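Local coordinates for 2-hydroxyethylphosphonate dioxygenase (Streptomyces viridochromogenes, PDB 4YAR), which is an iron-dependent dioxygenase that converts 2-hydroxyethylphosphonate to hydroxymethylphosphonate and formate during biosynthesis of the antibiotic and herbicide phosphinothricin tripeptide, at residues Arg69-Val74 against Ala102-Arg107; Ala240-Thr245 against Leu283-Arg288; Thr303-Glu308 against Ser324-Ala329. The protein carries 1 engineered substitution. One frame throughout, in Å; residues are numbered along the deposited sequence.

In this enzyme of paired cupin-type beta sheets and helix-turn-helix-like helical regions, interaction 1 joins a strand of one sheet to a loop of the other, and interaction 3 joins the lead-in to helix 307-312 to a loop of the seven-stranded sheet. Interaction 2 lies at the surface of a helical region, far from the metal and substrate sites. Centre to centre, interactions 1 and 2 are about 41 Å apart, 1 and 3 about 28 Å, 2 and 3 about 38 Å. The Thr303 side chain is about 8 Å from that of His176, an engineered residue at a substrate-binding position; the Ala103 side chain is about 12 Å from that of substrate-binding Tyr98. Cadmium occupies the iron site at His129 and His182.

Interaction 1 of 3, residues Arg69-Val74 against Ala102-Arg107; sequences RNLTVV and AAPEGR
Pro104 meets Leu71 through CB, which lies 3.8 Å from Leu71 CD2, and the same CB sits 4.1 Å above the plane of the Arg107 guanidinium, over its centre. One proline carbon therefore serves both a leucine branch of the facing segment and the flat cationic group of its own loop. The loop folds back through a type II turn from Pro104 to Arg107, closed by the bond from Arg107 N to Pro104 O (3.0 Å), with Gly106 at the position where positive phi is needed. Arg107 belongs to a cadmium site that also includes Asp66.

Val74 fills the rest of the contact. Val74 CG1 stands anti to the backbone N (chi1 171°). This branch brings Val74 CG1 to 3.7 Å from Ala103 O, a carbonyl oxygen, and the other puts Val74 CG2 4.2 Å from Pro104 CA. Farther along, Ala102 CB approaches Val74 O at 3.9 Å.

In the fold, residues 73-76 form an edge strand of a seven-stranded antiparallel sheet, and Val74 pairs through its backbone with Trp387 on strand 385-388. Residues 102-107 belong to the connection between strands 93-100 and 111-115 of the six-stranded sheet. Trp387 touches Leu71, Val74 and Pro104 alike, bringing a third wall to the apolar patch.

The two segments exchange no hydrogen bonds. Ala102 N instead donates to Ser385 OG, so this N-H finds its partner on strand 385-388, while the contact itself rests on van der Waals fit between methyl groups, proline ring and carbonyl oxygen, a chemistry with little directional demand.

Interaction 2 of 3, residues Ala240-Thr245 against Leu283-Arg288; sequences ARRAHT and LGFDYR
Arg242 reaches two successive carbonyls, Leu283 O and Gly284 O, with two nitrogens of one guanidinium, and comes to both from above the carbonyl plane, about 50° out of it. The setting is the second Cro/C1-type helix-turn-helix region, where the end of helix 231-241 faces the end of helix 270-283.

Arg242 NE donates to Leu283 O at 3.1 Å with a bent N-H...O angle of 137°; Arg242 NH2 donates to Gly284 O, also at 3.1 Å, more nearly straight at 150°. The chain is extended from CG to NE, carrying the head across to the facing helix end. Leu283 O lies close to the guanidinium plane, while Gly284 O is somewhat tilted from it. A water completes a small triangle, accepting from Arg242 NH2 and donating to Gly284 O. The third nitrogen, NH1, turns back to Phe238 O in its own helix. A positive group beside carbonyls at a helix C-terminus is probably favourable electrostatically.

Phe285 CB covers one face of this guanidinium, 3.6 Å above its plane and offset toward the rim; the Phe285 ring itself runs steeply to that plane and meets Phe238. Alongside, Leu283 and His244 reach tip to tip: Leu283 CD1 sits over the imidazole face in a CH-pi contact, 4.0 Å from the ring centroid. His244 follows Ala243, the C-prime residue of a Schellman motif that ends the helix.

Beyond the contact, Arg288 grips the Asp286 carboxylate side-on, its NH1 lying 2.7 Å from Asp286 OD2, on the syn lone pair.

Interaction 3 of 3, residues Thr303-Glu308 against Ser324-Ala329; sequences TWTTIE and SMASAA
Thr303 O, which packs against Ala326 CB, accepts two hydrogen bonds: one of 2.7 Å from a water, the other of 3.0 Å from Thr305 OG1. The C=O...OG1 angle is 156°, with the hydroxyl tilted slightly out of the carbonyl plane. The same water accepts from Ser327 N at 2.8 Å and so relays the backbone of one segment to that of the other, the two having no direct hydrogen bond between them.

Thr305 faces Ala326 with its hydroxyl. Thr305 OG1 stands anti to the carbonyl carbon (chi1 -61°), beside the backbone N, and meets Ala326 CA at 3.1 Å, a tight approach. Ala326 CB packs against the pair of bonded oxygens, 3.3 Å from both Thr305 OG1 and Thr303 O. The other branch, Thr305 CG2, lies more loosely against Ser324 O.

Topologically, the contact brings together the lead-in to helix 307-312 and the loop that leaves strand 320-324 of the seven-stranded sheet, within the cupin-type part of the enzyme. The six-stranded sheet takes part as well: Thr305 pairs through its backbone with Ser173 of an edge strand, 173-176, and Ser173 OG accepts from Ala326 N. Thr306 is the N-cap of the helix, its hydroxyl capping a backbone N of the first turn.

Thr303 extends the contact to Ser327 and Ala328. Thr303 CG2 lies 3.6 Å from Ser327 O and 3.9 Å from Ala328 CB, while Thr303 OG1 points elsewhere, to a weak hydrogen bond with Val175 N.

Interaction 1 of 3, residues Arg69-Val74 against Ala102-Arg107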
loop_
_atom_site.group_PDB
_atom_site.type_symbol
_atom_site.label_atom_id
_atom_site.label_comp_id
_atom_site.label_asym_id
_atom_site.label_seq_id
_atom_site.Cartn_x
_atom_site.Cartn_y
_atom_site.Cartn_z
ATOM N N ARG A 69 13.717 -13.403 -0.799
ATOM C CA ARG A 69 14.956 -12.716 -1.061
ATOM C C ARG A 69 15.218 -12.745 -2.578
ATOM O O ARG A 69 15.109 -13.775 -3.245
ATOM C CB ARG A 69 16.085 -13.310 -0.226
ATOM C CG ARG A 69 17.339 -12.459 -0.174
ATOM C CD ARG A 69 18.236 -12.842 1.000
ATOM N NE ARG A 69 19.651 -12.783 0.625
ATOM C CZ ARG A 69 20.367 -13.802 0.135
ATOM N NH1 ARG A 69 19.817 -14.999 -0.055
ATOM N NH2 ARG A 69 21.646 -13.621 -0.175
ATOM N N ASN A 70 15.503 -11.567 -3.100
ATOM C CA ASN A 70 15.798 -11.365 -4.519
ATOM C C ASN A 70 14.633 -11.609 -5.430
ATOM O O ASN A 70 14.829 -11.759 -6.637
ATOM C CB ASN A 70 17.040 -12.169 -4.954
ATOM C CG ASN A 70 18.260 -11.724 -4.179
ATOM O OD1 ASN A 70 18.511 -10.538 -4.084
ATOM N ND2 ASN A 70 18.945 -12.651 -3.529
ATOM N N LEU A 71 13.415 -11.686 -4.887
ATOM C CA LEU A 71 12.266 -11.831 -5.772
ATOM C C LEU A 71 12.249 -10.640 -6.657
ATOM O O LEU A 71 12.506 -9.549 -6.195
ATOM C CB LEU A 71 10.910 -11.897 -5.019
ATOM C CG LEU A 71 10.368 -13.301 -4.738
ATOM C CD1 LEU A 71 11.441 -14.269 -4.271
ATOM C CD2 LEU A 71 9.234 -13.155 -3.745
ATOM N N THR A 72 11.857 -10.836 -7.895
ATOM C CA THR A 72 11.661 -9.751 -8.840
ATOM C C THR A 72 10.227 -9.821 -9.385
ATOM O O THR A 72 9.508 -8.835 -9.362
ATOM C CB THR A 72 12.644 -9.831 -10.025
ATOM O OG1 THR A 72 12.508 -11.128 -10.645
ATOM C CG2 THR A 72 14.033 -9.696 -9.529
ATOM N N VAL A 73 9.858 -10.953 -9.964
ATOM C CA VAL A 73 8.563 -11.125 -10.627
ATOM C C VAL A 73 7.999 -12.466 -10.219
ATOM O O VAL A 73 8.732 -13.451 -10.158
ATOM C CB VAL A 73 8.618 -11.020 -12.126
ATOM C CG1 VAL A 73 7.279 -11.448 -12.806
ATOM C CG2 VAL A 73 8.955 -9.604 -12.509
ATOM N N VAL A 74 6.687 -12.483 -9.920
ATOM C CA VAL A 74 5.937 -13.724 -9.639
ATOM C C VAL A 74 4.772 -13.684 -10.617
ATOM O O VAL A 74 4.221 -12.591 -10.870
ATOM C CB VAL A 74 5.375 -13.687 -8.203
ATOM C CG1 VAL A 74 4.421 -14.847 -7.993
ATOM C CG2 VAL A 74 6.562 -13.721 -7.227
ATOM N N ALA A 102 -1.705 -13.363 -8.824
ATOM C CA ALA A 102 -0.336 -13.530 -8.427
ATOM C C ALA A 102 0.136 -12.664 -7.275
ATOM O O ALA A 102 -0.104 -11.447 -7.226
ATOM C CB ALA A 102 0.566 -13.316 -9.606
ATOM N N ALA A 103 0.895 -13.291 -6.390
ATOM C CA ALA A 103 1.512 -12.605 -5.286
ATOM C C ALA A 103 2.673 -13.404 -4.718
ATOM O O ALA A 103 2.590 -14.666 -4.774
ATOM C CB ALA A 103 0.479 -12.364 -4.229
ATOM N N PRO A 104 3.706 -12.727 -4.143
ATOM C CA PRO A 104 4.721 -13.526 -3.453
ATOM C C PRO A 104 4.112 -14.432 -2.362
ATOM O O PRO A 104 3.077 -14.106 -1.780
ATOM C CB PRO A 104 5.646 -12.475 -2.811
ATOM C CG PRO A 104 5.419 -11.199 -3.578
ATOM C CD PRO A 104 3.994 -11.276 -4.084
ATOM N N GLU A 105 4.705 -15.578 -2.100
ATOM C CA GLU A 105 4.103 -16.503 -1.159
ATOM C C GLU A 105 3.994 -15.823 0.191
ATOM O O GLU A 105 4.886 -15.090 0.603
ATOM C CB GLU A 105 4.914 -17.824 -1.099
ATOM C CG GLU A 105 4.194 -18.977 -0.399
ATOM C CD GLU A 105 4.117 -20.256 -1.232
ATOM O OE1 GLU A 105 3.995 -20.168 -2.478
ATOM O OE2 GLU A 105 4.153 -21.360 -0.637
ATOM N N GLY A 106 2.853 -15.989 0.844
ATOM C CA GLY A 106 2.668 -15.368 2.161
ATOM C C GLY A 106 2.006 -14.001 2.101
ATOM O O GLY A 106 1.344 -13.597 3.049
ATOM N N ARG A 107 2.133 -13.292 0.975
ATOM C CA ARG A 107 1.659 -11.901 0.918
ATOM C C ARG A 107 0.183 -11.923 0.546
ATOM O O ARG A 107 -0.380 -12.977 0.256
ATOM C CB ARG A 107 2.436 -11.062 -0.080
ATOM C CG ARG A 107 3.940 -11.139 -0.004
ATOM C CD ARG A 107 4.637 -10.078 0.840
ATOM N NE ARG A 107 6.094 -10.311 0.718
ATOM C CZ ARG A 107 6.739 -11.434 1.127
ATOM N NH1 ARG A 107 6.112 -12.453 1.716
ATOM N NH2 ARG A 107 8.050 -11.557 0.955
#

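Interaction 2 of 3, residues Ala240-Thr245 against Leu283-Arg288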
loop_
_atom_site.group_PDB
_atom_site.type_symbol
_atom_site.label_atom_id
_atom_site.label_comp_id
_atom_site.label_asym_id
_atom_site.label_seq_id
_atom_site.Cartn_x
_atom_site.Cartn_y
_atom_site.Cartn_z
ATOM N N ALA A 240 5.112 20.524 23.579
ATOM C CA ALA A 240 5.151 19.725 24.828
ATOM C C ALA A 240 6.227 18.675 24.850
ATOM O O ALA A 240 6.958 18.489 25.851
ATOM C CB ALA A 240 3.790 19.129 25.117
ATOM N N ARG A 241 6.425 18.038 23.684
ATOM C CA ARG A 241 7.461 17.096 23.550
ATOM C C ARG A 241 8.813 17.664 23.898
ATOM O O ARG A 241 9.644 16.964 24.464
ATOM C CB ARG A 241 7.491 16.490 22.138
ATOM C CG ARG A 241 8.474 15.369 21.972
ATOM C CD ARG A 241 7.818 14.042 22.080
ATOM N NE ARG A 241 8.668 12.896 21.701
ATOM C CZ ARG A 241 9.010 11.913 22.529
ATOM N NH1 ARG A 241 8.746 12.010 23.828
ATOM N NH2 ARG A 241 9.701 10.881 22.093
ATOM N N ARG A 242 9.050 18.894 23.494
ATOM C CA ARG A 242 10.281 19.605 23.661
ATOM C C ARG A 242 10.324 20.524 24.858
ATOM O O ARG A 242 11.212 21.355 24.953
ATOM C CB ARG A 242 10.543 20.432 22.419
ATOM C CG ARG A 242 10.701 19.553 21.155
ATOM C CD ARG A 242 10.475 20.243 19.850
ATOM N NE ARG A 242 10.850 19.308 18.770
ATOM C CZ ARG A 242 10.102 18.301 18.341
ATOM N NH1 ARG A 242 8.896 18.104 18.818
ATOM N NH2 ARG A 242 10.577 17.503 17.387
ATOM N N ALA A 243 9.396 20.346 25.777
ATOM C CA ALA A 243 9.292 21.146 27.016
ATOM C C ALA A 243 9.252 22.624 26.688
ATOM O O ALA A 243 9.896 23.476 27.343
ATOM C CB ALA A 243 10.432 20.817 27.959
ATOM N N HIS A 244 8.464 22.893 25.664
ATOM C CA HIS A 244 8.176 24.275 25.213
ATOM C C HIS A 244 6.710 24.595 25.306
ATOM O O HIS A 244 5.840 23.720 25.201
ATOM C CB HIS A 244 8.663 24.499 23.765
ATOM C CG HIS A 244 10.048 25.043 23.633
ATOM N ND1 HIS A 244 11.087 24.314 23.092
ATOM C CD2 HIS A 244 10.563 26.279 23.873
ATOM C CE1 HIS A 244 12.191 25.034 23.078
ATOM N NE2 HIS A 244 11.891 26.238 23.515
ATOM N N THR A 245 6.406 25.903 25.436
ATOM C CA THR A 245 5.064 26.446 25.292
ATOM C C THR A 245 5.030 27.272 24.008
ATOM O O THR A 245 6.080 27.535 23.430
ATOM C CB THR A 245 4.686 27.421 26.460
ATOM O OG1 THR A 245 5.602 28.550 26.472
ATOM C CG2 THR A 245 4.742 26.654 27.821
ATOM N N LEU A 283 13.351 24.613 16.509
ATOM C CA LEU A 283 12.985 23.571 17.509
ATOM C C LEU A 283 13.264 22.130 17.139
ATOM O O LEU A 283 13.185 21.200 17.987
ATOM C CB LEU A 283 11.501 23.710 17.834
ATOM C CG LEU A 283 11.035 25.002 18.535
ATOM C CD1 LEU A 283 10.111 24.550 19.668
ATOM C CD2 LEU A 283 12.125 25.833 19.171
ATOM N N GLY A 284 13.621 21.908 15.872
ATOM C CA GLY A 284 14.016 20.571 15.454
ATOM C C GLY A 284 12.835 19.699 15.030
ATOM O O GLY A 284 12.766 18.525 15.422
ATOM N N PHE A 285 11.902 20.235 14.254
ATOM C CA PHE A 285 10.841 19.437 13.675
ATOM C C PHE A 285 10.584 19.776 12.208
ATOM O O PHE A 285 11.046 20.802 11.714
ATOM C CB PHE A 285 9.522 19.506 14.523
ATOM C CG PHE A 285 8.848 20.823 14.528
ATOM C CD1 PHE A 285 8.022 21.209 13.485
ATOM C CD2 PHE A 285 8.930 21.658 15.656
ATOM C CE1 PHE A 285 7.382 22.435 13.508
ATOM C CE2 PHE A 285 8.272 22.864 15.671
ATOM C CZ PHE A 285 7.522 23.266 14.615
ATOM N N ASP A 286 9.847 18.899 11.539
ATOM C CA ASP A 286 9.515 19.061 10.114
ATOM C C ASP A 286 8.143 19.725 9.958
ATOM O O ASP A 286 7.096 19.174 10.290
ATOM C CB ASP A 286 9.535 17.693 9.471
ATOM C CG ASP A 286 9.362 17.752 7.956
ATOM O OD1 ASP A 286 8.924 18.760 7.340
ATOM O OD2 ASP A 286 9.735 16.742 7.354
ATOM N N TYR A 287 8.167 20.974 9.483
ATOM C CA TYR A 287 6.981 21.736 9.343
ATOM C C TYR A 287 5.958 21.129 8.389
ATOM O O TYR A 287 4.778 21.409 8.503
ATOM C CB TYR A 287 7.333 23.206 8.862
ATOM C CG TYR A 287 7.690 23.256 7.375
ATOM C CD1 TYR A 287 8.958 22.839 6.902
ATOM C CD2 TYR A 287 6.723 23.587 6.418
ATOM C CE1 TYR A 287 9.247 22.859 5.549
ATOM C CE2 TYR A 287 7.013 23.553 5.029
ATOM C CZ TYR A 287 8.259 23.232 4.614
ATOM O OH TYR A 287 8.522 23.138 3.255
ATOM N N ARG A 288 6.403 20.279 7.470
ATOM C CA ARG A 288 5.486 19.774 6.443
ATOM C C ARG A 288 4.246 19.011 6.981
ATOM O O ARG A 288 3.149 19.068 6.403
ATOM C CB ARG A 288 6.268 19.009 5.364
ATOM C CG ARG A 288 7.260 19.834 4.656
ATOM C CD ARG A 288 8.171 19.065 3.716
ATOM N NE ARG A 288 8.957 18.121 4.431
ATOM C CZ ARG A 288 9.765 17.239 3.909
ATOM N NH1 ARG A 288 10.402 16.436 4.726
ATOM N NH2 ARG A 288 9.958 17.139 2.591
HETATM O O HOH W 1 13.614 17.361 17.560
#

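Interaction 3 of 3, residues Thr303-Glu308 against Ser324-Ala329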
loop_
_atom_site.group_PDB
_atom_site.type_symbol
_atom_site.label_atom_id
_atom_site.label_comp_id
_atom_site.label_asym_id
_atom_site.label_seq_id
_atom_site.Cartn_x
_atom_site.Cartn_y
_atom_site.Cartn_z
ATOM N N THR A 303 -14.513 9.700 -4.411
ATOM C CA THR A 303 -13.468 9.030 -5.206
ATOM C C THR A 303 -14.059 8.343 -6.437
ATOM O O THR A 303 -13.323 7.938 -7.406
ATOM C CB THR A 303 -12.746 7.963 -4.387
ATOM O OG1 THR A 303 -13.720 7.029 -3.918
ATOM C CG2 THR A 303 -12.094 8.572 -3.233
ATOM N N TRP A 304 -15.351 8.137 -6.384
ATOM C CA TRP A 304 -16.059 7.434 -7.464
ATOM C C TRP A 304 -15.564 7.853 -8.851
ATOM O O TRP A 304 -15.576 9.044 -9.192
ATOM C CB TRP A 304 -17.506 7.752 -7.388
ATOM C CG TRP A 304 -18.421 6.844 -8.212
ATOM C CD1 TRP A 304 -18.861 7.041 -9.490
ATOM C CD2 TRP A 304 -18.969 5.606 -7.780
ATOM N NE1 TRP A 304 -19.711 6.005 -9.856
ATOM C CE2 TRP A 304 -19.762 5.101 -8.830
ATOM C CE3 TRP A 304 -18.863 4.852 -6.592
ATOM C CZ2 TRP A 304 -20.471 3.916 -8.720
ATOM C CZ3 TRP A 304 -19.562 3.673 -6.497
ATOM C CH2 TRP A 304 -20.357 3.214 -7.552
ATOM N N THR A 305 -15.234 6.891 -9.693
ATOM C CA THR A 305 -14.721 7.184 -11.039
ATOM C C THR A 305 -15.542 6.378 -12.069
ATOM O O THR A 305 -15.589 5.141 -12.024
ATOM C CB THR A 305 -13.263 6.838 -11.170
ATOM O OG1 THR A 305 -12.524 7.625 -10.245
ATOM C CG2 THR A 305 -12.699 7.048 -12.539
ATOM N N THR A 306 -16.218 7.110 -12.952
ATOM C CA THR A 306 -17.111 6.467 -13.928
ATOM C C THR A 306 -16.307 6.018 -15.138
ATOM O O THR A 306 -15.177 6.419 -15.341
ATOM C CB THR A 306 -18.205 7.422 -14.450
ATOM O OG1 THR A 306 -17.589 8.525 -15.123
ATOM C CG2 THR A 306 -19.048 7.936 -13.339
ATOM N N ILE A 307 -16.938 5.199 -15.979
ATOM C CA ILE A 307 -16.345 4.839 -17.260
ATOM C C ILE A 307 -15.944 6.111 -18.044
ATOM O O ILE A 307 -14.854 6.197 -18.620
ATOM C CB ILE A 307 -17.358 4.025 -18.050
ATOM C CG1 ILE A 307 -17.572 2.653 -17.353
ATOM C CG2 ILE A 307 -16.867 3.733 -19.411
ATOM C CD1 ILE A 307 -19.000 2.147 -17.472
ATOM N N GLU A 308 -16.839 7.063 -18.076
ATOM C CA GLU A 308 -16.609 8.272 -18.835
ATOM C C GLU A 308 -15.488 9.080 -18.249
ATOM O O GLU A 308 -14.657 9.611 -19.010
ATOM C CB GLU A 308 -17.868 9.110 -18.951
ATOM C CG GLU A 308 -18.824 8.465 -19.935
ATOM C CD GLU A 308 -20.159 9.183 -20.079
ATOM O OE1 GLU A 308 -20.724 9.648 -19.045
ATOM O OE2 GLU A 308 -20.638 9.250 -21.241
ATOM N N SER A 324 -7.154 6.228 -16.117
ATOM C CA SER A 324 -7.180 6.182 -14.665
ATOM C C SER A 324 -8.318 5.459 -14.055
ATOM O O SER A 324 -9.449 5.608 -14.465
ATOM C CB SER A 324 -7.209 7.614 -14.101
ATOM O OG SER A 324 -6.136 8.411 -14.630
ATOM N N MET A 325 -8.007 4.670 -13.029
ATOM C CA MET A 325 -9.028 4.175 -12.120
ATOM C C MET A 325 -9.139 5.173 -10.998
ATOM O O MET A 325 -8.416 6.200 -10.990
ATOM C CB MET A 325 -8.702 2.806 -11.519
ATOM C CG MET A 325 -8.468 1.765 -12.516
ATOM S SD MET A 325 -8.300 0.202 -11.608
ATOM C CE MET A 325 -7.836 -0.809 -13.073
ATOM N N ALA A 326 -10.135 4.977 -10.141
ATOM C CA ALA A 326 -10.287 5.813 -8.971
ATOM C C ALA A 326 -9.011 5.978 -8.124
ATOM O O ALA A 326 -8.211 5.037 -7.959
ATOM C CB ALA A 326 -11.424 5.304 -8.163
ATOM N N SER A 327 -8.869 7.164 -7.511
ATOM C CA SER A 327 -7.742 7.465 -6.605
ATOM C C SER A 327 -8.223 8.348 -5.448
ATOM O O SER A 327 -9.307 8.941 -5.503
ATOM C CB SER A 327 -6.582 8.163 -7.317
ATOM O OG SER A 327 -6.965 9.397 -7.893
ATOM N N ALA A 328 -7.369 8.465 -4.437
ATOM C CA ALA A 328 -7.694 9.251 -3.287
ATOM C C ALA A 328 -6.423 9.886 -2.790
ATOM O O ALA A 328 -5.483 9.183 -2.524
ATOM C CB ALA A 328 -8.297 8.370 -2.219
ATOM N N ALA A 329 -6.358 11.219 -2.714
ATOM C CA ALA A 329 -5.142 11.891 -2.175
ATOM C C ALA A 329 -4.806 11.566 -0.729
ATOM O O ALA A 329 -3.642 11.666 -0.351
ATOM C CB ALA A 329 -5.245 13.405 -2.361
HETATM O O HOH W 2 -10.886 9.142 -7.788
#